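Long-range contacts in putative adhesin (PDB 4QDG), which is a putative outer-membrane lipoprotein adhesin of the FimB/Mfa2 family, probably serving as an anchor component of a Bacteroides pilus: residues A[16-21]-A[141-146]; A[38-43]-A[78-83]. All coordinates share one frame; numbering follows the deposited sequence.

Contact 1: A[16-21]-A[141-146]; sequences SLRFIY and EGTVEM
Phe19 and Val144 lie side by side on the inner face of a parallel strand pair, both side chains pointing the same way. CD2 of the Phe19 ring comes 3.8 Å from Val144 CB, and CE2 meets the CG2 branch, an oblique approach to the ring. Chi1 of -58° sets Phe19 CG beside its own backbone N, anti to the carbonyl carbon, and the CD2-CE2 side of the ring meets Val144. The SE of selenomethionine Met146 reaches the same CD2 more loosely, at 4.4 Å. Leu17 shares this face, and its CD2 comes 3.9 Å from O of Gly142, which adds no side chain of its own.

The opposite face carries Arg18, Ile20, Thr143 and Glu145. Ile20 crosses Thr143 at about a right angle, its CG1 3.7 Å from Thr143 CG2, while its CD1 runs out beside CG of Glu145. Arg18 lies alongside Thr143, its chain extended from CG to NE. The guanidinium has Ile20 CG2 over its centre, 3.5 Å above the plane. At the edge of the guanidinium and in its plane sits a water that accepts from Arg18 NH1 at 2.8 Å and also hydrogen-bonds Thr143 OG1.

Beneath these side chains the backbones alternate: Arg18 and Ile20 each give N and O to the other strand, engaging Gly142, Val144 and Met146. The Arg18 N to Gly142 O bond is nearly straight, 172° at the hydrogen. Strand 15-20 also pairs antiparallel with strand 67-70. Leu17, Phe19 and Val144 turn an apolar layer onto strands 38-44 and 75-82. The other face is mixed: Arg18 probably keeps its charge beside the Ile20 methyl, with water serving one N-H.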
loop_
_atom_site.group_PDB
_atom_site.type_symbol
_atom_site.label_atom_id
_atom_site.label_comp_id
_atom_site.label_asym_id
_atom_site.label_seq_id
_atom_site.Cartn_x
_atom_site.Cartn_y
_atom_site.Cartn_z
ATOM N N SER A 16 -12.579 18.733 16.354
ATOM C CA SER A 16 -12.921 18.908 14.951
ATOM C C SER A 16 -11.740 18.370 14.160
ATOM O O SER A 16 -10.660 18.959 14.164
ATOM C CB SER A 16 -13.227 20.364 14.630
ATOM O OG SER A 16 -13.410 20.506 13.232
ATOM N N LEU A 17 -11.920 17.225 13.530
ATOM C CA LEU A 17 -10.813 16.568 12.848
ATOM C C LEU A 17 -10.806 16.729 11.362
ATOM O O LEU A 17 -11.821 16.530 10.709
ATOM C CB LEU A 17 -10.788 15.065 13.176
ATOM C CG LEU A 17 -10.736 14.699 14.649
ATOM C CD1 LEU A 17 -10.744 13.187 14.819
ATOM C CD2 LEU A 17 -9.516 15.314 15.328
ATOM N N ARG A 18 -9.615 17.031 10.833
ATOM C CA ARG A 18 -9.299 17.093 9.402
ATOM C C ARG A 18 -8.523 15.818 9.078
ATOM O O ARG A 18 -7.760 15.327 9.925
ATOM C CB ARG A 18 -8.490 18.368 9.053
ATOM C CG ARG A 18 -8.086 18.474 7.573
ATOM C CD ARG A 18 -7.397 19.778 7.232
ATOM N NE ARG A 18 -7.236 19.921 5.785
ATOM C CZ ARG A 18 -6.104 20.265 5.171
ATOM N NH1 ARG A 18 -5.004 20.516 5.879
ATOM N NH2 ARG A 18 -6.058 20.352 3.847
ATOM N N PHE A 19 -8.777 15.240 7.905
ATOM C CA PHE A 19 -8.092 14.027 7.468
ATOM C C PHE A 19 -7.321 14.315 6.184
ATOM O O PHE A 19 -7.907 14.789 5.210
ATOM C CB PHE A 19 -9.081 12.875 7.293
ATOM C CG PHE A 19 -9.847 12.557 8.547
ATOM C CD1 PHE A 19 -11.041 13.210 8.839
ATOM C CD2 PHE A 19 -9.377 11.606 9.447
ATOM C CE1 PHE A 19 -11.735 12.941 10.025
ATOM C CE2 PHE A 19 -10.085 11.334 10.625
ATOM C CZ PHE A 19 -11.253 12.013 10.907
ATOM N N ILE A 20 -6.001 14.131 6.208
ATOM C CA ILE A 20 -5.182 14.392 5.009
ATOM C C ILE A 20 -4.359 13.156 4.625
ATOM O O ILE A 20 -4.070 12.313 5.478
ATOM C CB ILE A 20 -4.277 15.657 5.144
ATOM C CG1 ILE A 20 -3.072 15.438 6.065
ATOM C CG2 ILE A 20 -5.103 16.882 5.574
ATOM C CD1 ILE A 20 -1.921 16.436 5.873
ATOM N N TYR A 21 -4.020 13.049 3.322
ATOM C CA TYR A 21 -3.129 12.023 2.771
ATOM C C TYR A 21 -2.138 12.751 1.847
ATOM O O TYR A 21 -2.380 12.896 0.651
ATOM C CB TYR A 21 -3.883 10.854 2.088
ATOM C CG TYR A 21 -3.024 10.001 1.166
ATOM C CD1 TYR A 21 -1.868 9.368 1.632
ATOM C CD2 TYR A 21 -3.329 9.884 -0.193
ATOM C CE1 TYR A 21 -1.046 8.626 0.770
ATOM C CE2 TYR A 21 -2.526 9.132 -1.054
ATOM C CZ TYR A 21 -1.394 8.495 -0.565
ATOM O OH TYR A 21 -0.623 7.749 -1.431
ATOM N N GLU A 141 -8.986 21.961 17.056
ATOM C CA GLU A 141 -8.749 21.456 15.707
ATOM C C GLU A 141 -7.540 20.564 15.688
ATOM O O GLU A 141 -6.555 20.842 16.376
ATOM C CB GLU A 141 -8.587 22.585 14.698
ATOM C CG GLU A 141 -9.904 23.268 14.379
ATOM C CD GLU A 141 -9.831 24.460 13.444
ATOM O OE1 GLU A 141 -8.712 24.963 13.188
ATOM O OE2 GLU A 141 -10.909 24.908 12.992
ATOM N N GLY A 142 -7.629 19.493 14.911
ATOM C CA GLY A 142 -6.539 18.546 14.746
ATOM C C GLY A 142 -6.582 17.871 13.397
ATOM O O GLY A 142 -7.658 17.662 12.844
ATOM N N THR A 143 -5.411 17.528 12.866
ATOM C CA THR A 143 -5.284 16.879 11.564
ATOM C C THR A 143 -4.698 15.485 11.710
ATOM O O THR A 143 -3.640 15.310 12.316
ATOM C CB THR A 143 -4.435 17.739 10.607
ATOM O OG1 THR A 143 -5.086 18.986 10.429
ATOM C CG2 THR A 143 -4.191 17.066 9.247
ATOM N N VAL A 144 -5.405 14.499 11.137
ATOM C CA VAL A 144 -4.963 13.114 11.106
ATOM C C VAL A 144 -4.269 12.925 9.774
ATOM O O VAL A 144 -4.913 12.974 8.717
ATOM C CB VAL A 144 -6.081 12.074 11.332
ATOM C CG1 VAL A 144 -5.472 10.672 11.408
ATOM C CG2 VAL A 144 -6.903 12.397 12.593
ATOM N N GLU A 145 -2.945 12.804 9.838
ATOM C CA GLU A 145 -2.082 12.633 8.689
ATOM C C GLU A 145 -1.998 11.151 8.390
ATOM O O GLU A 145 -1.586 10.357 9.237
ATOM C CB GLU A 145 -0.703 13.253 8.954
ATOM C CG GLU A 145 -0.783 14.690 9.440
ATOM C CD GLU A 145 0.543 15.422 9.483
ATOM O OE1 GLU A 145 1.421 15.124 8.639
ATOM O OE2 GLU A 145 0.667 16.352 10.313
HETATM N N MSE A 146 -2.467 10.768 7.202
HETATM C CA MSE A 146 -2.554 9.364 6.862
HETATM C C MSE A 146 -1.549 8.886 5.818
HETATM O O MSE A 146 -1.024 9.676 5.026
HETATM C CB MSE A 146 -3.964 9.056 6.422
HETATM C CG MSE A 146 -4.938 9.315 7.564
HETATM SE SE MSE A 146 -6.699 9.074 6.991
HETATM C CE MSE A 146 -6.790 7.115 7.148
HETATM O O HOH W 1 -3.863 20.758 8.377
#

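Contact 2: A[38-43]-A[78-83]; sequences LTLLVY and FVAYGG
Segments 38-43 and 78-83 run antiparallel at 165°, with hydrogen-bonded pairs Thr39-Tyr81 and Leu41-Val79 alternating with non-hydrogen-bonded pairs. They form neighbouring strands in what is probably a transthyretin-like beta-sandwich domain, consistent with the clan of this fimbrillin-superfamily protein. Each hydrogen-bonded pair closes with two N-H to O bonds; both bonds between Thr39 and Tyr81 measure 2.8 Å from N to O and lie in the carbonyl plane.

One face carries Leu38, Leu40, Val42, Phe78 and Ala80. The Phe78 ring is approached obliquely by two neighbours on the opposing strand: Leu40 CD1 comes 3.9 Å from its CD1, and both methyls of Val42 border CE1. Leu38 CD1 and Leu40 CD2 close in on the small Ala80 CB. Strands 15-20 and 67-70 pack over this face, bringing Phe19, Leu17, Met67 and Leu69.

On the other face Leu41 crosses Tyr81, its CD1 meeting the ring at the edge, in plane, 3.9 Å from CE2. Farther along, Val79 CG2 touches the edge of the Tyr43 ring near CE2. Met93 of strand 91-94 packs on Thr39, Leu41 and Tyr81.

Tyr81 O serves two donors, Thr39 N and a water 2.8 Å away; that water also hydrogen-bonds Thr39 OG1, joining the threonine side chain to the carbonyl across the strands.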
loop_
_atom_site.group_PDB
_atom_site.type_symbol
_atom_site.label_atom_id
_atom_site.label_comp_id
_atom_site.label_asym_id
_atom_site.label_seq_id
_atom_site.Cartn_x
_atom_site.Cartn_y
_atom_site.Cartn_z
ATOM N N LEU A 38 -14.157 6.136 5.466
ATOM C CA LEU A 38 -13.349 6.458 6.614
ATOM C C LEU A 38 -13.899 5.823 7.885
ATOM O O LEU A 38 -15.096 5.863 8.131
ATOM C CB LEU A 38 -13.320 7.995 6.714
ATOM C CG LEU A 38 -12.599 8.663 7.877
ATOM C CD1 LEU A 38 -11.083 8.373 7.852
ATOM C CD2 LEU A 38 -12.867 10.129 7.834
ATOM N N THR A 39 -13.003 5.225 8.673
ATOM C CA THR A 39 -13.315 4.632 9.957
ATOM C C THR A 39 -12.510 5.412 10.964
ATOM O O THR A 39 -11.282 5.387 10.913
ATOM C CB THR A 39 -13.009 3.112 9.979
ATOM O OG1 THR A 39 -13.775 2.441 8.984
ATOM C CG2 THR A 39 -13.296 2.475 11.345
ATOM N N LEU A 40 -13.180 6.095 11.877
ATOM C CA LEU A 40 -12.499 6.886 12.911
ATOM C C LEU A 40 -12.811 6.272 14.296
ATOM O O LEU A 40 -13.974 6.130 14.674
ATOM C CB LEU A 40 -12.923 8.376 12.810
ATOM C CG LEU A 40 -12.243 9.421 13.718
ATOM C CD1 LEU A 40 -12.811 9.394 15.142
ATOM C CD2 LEU A 40 -10.709 9.368 13.664
ATOM N N LEU A 41 -11.762 5.912 15.034
ATOM C CA LEU A 41 -11.872 5.295 16.360
ATOM C C LEU A 41 -11.419 6.254 17.441
ATOM O O LEU A 41 -10.411 6.944 17.267
ATOM C CB LEU A 41 -11.047 4.004 16.431
ATOM C CG LEU A 41 -11.385 2.945 15.396
ATOM C CD1 LEU A 41 -10.186 2.129 15.092
ATOM C CD2 LEU A 41 -12.513 2.073 15.852
ATOM N N VAL A 42 -12.181 6.309 18.547
ATOM C CA VAL A 42 -11.940 7.203 19.671
ATOM C C VAL A 42 -11.525 6.371 20.866
ATOM O O VAL A 42 -12.243 5.457 21.255
ATOM C CB VAL A 42 -13.178 8.115 20.016
ATOM C CG1 VAL A 42 -12.826 9.154 21.091
ATOM C CG2 VAL A 42 -13.749 8.805 18.776
ATOM N N TYR A 43 -10.378 6.720 21.457
ATOM C CA TYR A 43 -9.848 6.107 22.668
ATOM C C TYR A 43 -9.591 7.198 23.707
ATOM O O TYR A 43 -9.269 8.328 23.343
ATOM C CB TYR A 43 -8.542 5.323 22.374
ATOM C CG TYR A 43 -8.733 4.175 21.405
ATOM C CD1 TYR A 43 -9.286 2.968 21.822
ATOM C CD2 TYR A 43 -8.380 4.301 20.066
ATOM C CE1 TYR A 43 -9.503 1.923 20.926
ATOM C CE2 TYR A 43 -8.576 3.253 19.163
ATOM C CZ TYR A 43 -9.125 2.059 19.600
ATOM O OH TYR A 43 -9.283 1.024 18.705
ATOM N N PHE A 78 -7.003 9.303 18.661
ATOM C CA PHE A 78 -7.838 8.961 17.516
ATOM C C PHE A 78 -7.102 8.125 16.506
ATOM O O PHE A 78 -5.961 8.431 16.189
ATOM C CB PHE A 78 -8.326 10.243 16.833
ATOM C CG PHE A 78 -9.120 11.138 17.745
ATOM C CD1 PHE A 78 -10.491 10.943 17.920
ATOM C CD2 PHE A 78 -8.506 12.201 18.404
ATOM C CE1 PHE A 78 -11.229 11.782 18.759
ATOM C CE2 PHE A 78 -9.251 13.051 19.222
ATOM C CZ PHE A 78 -10.606 12.832 19.402
ATOM N N VAL A 79 -7.748 7.092 15.980
ATOM C CA VAL A 79 -7.156 6.241 14.956
ATOM C C VAL A 79 -8.059 6.295 13.756
ATOM O O VAL A 79 -9.256 6.085 13.893
ATOM C CB VAL A 79 -6.864 4.778 15.437
ATOM C CG1 VAL A 79 -6.210 3.964 14.327
ATOM C CG2 VAL A 79 -5.972 4.769 16.680
ATOM N N ALA A 80 -7.496 6.608 12.581
ATOM C CA ALA A 80 -8.262 6.652 11.328
ATOM C C ALA A 80 -7.820 5.573 10.370
ATOM O O ALA A 80 -6.616 5.283 10.239
ATOM C CB ALA A 80 -8.123 8.009 10.645
ATOM N N TYR A 81 -8.816 4.968 9.703
ATOM C CA TYR A 81 -8.579 3.987 8.651
ATOM C C TYR A 81 -9.318 4.393 7.435
ATOM O O TYR A 81 -10.462 4.818 7.541
ATOM C CB TYR A 81 -9.000 2.564 9.037
ATOM C CG TYR A 81 -8.097 1.882 10.039
ATOM C CD1 TYR A 81 -6.930 1.241 9.636
ATOM C CD2 TYR A 81 -8.435 1.829 11.380
ATOM C CE1 TYR A 81 -6.110 0.586 10.554
ATOM C CE2 TYR A 81 -7.638 1.157 12.303
ATOM C CZ TYR A 81 -6.481 0.530 11.885
ATOM O OH TYR A 81 -5.705 -0.111 12.811
ATOM N N GLY A 82 -8.669 4.250 6.292
ATOM C CA GLY A 82 -9.271 4.468 4.990
ATOM C C GLY A 82 -9.320 3.139 4.265
ATOM O O GLY A 82 -8.362 2.370 4.327
ATOM N N GLY A 83 -10.445 2.832 3.625
ATOM C CA GLY A 83 -10.580 1.593 2.867
ATOM C C GLY A 83 -11.002 0.359 3.631
ATOM O O GLY A 83 -10.852 -0.750 3.122
HETATM O O HOH W 2 -12.444 3.047 6.571
#

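In the fold
Contacts 1 and 2 face each other across one hydrophobic interior, their centres about 11 Å apart. Phe19 of contact 1 packs against two leucines of contact 2: its CE2 lies 3.7 Å from Leu40 CD2 and its CD1 3.7 Å from Leu38 CD2. Met146 CE comes 3.5 Å from Gly82 N, while strand 127-137 links strands 75-82 and 140-159 through antiparallel pairings. Each contact ends near a different magnesium ion: the side chain of Tyr21 is about 7 Å from the one bound by Asn151, Leu273 and Glu276, and that of Leu38 about 9 Å from the one bound by Asp36, Cys37, Cys86 and His124.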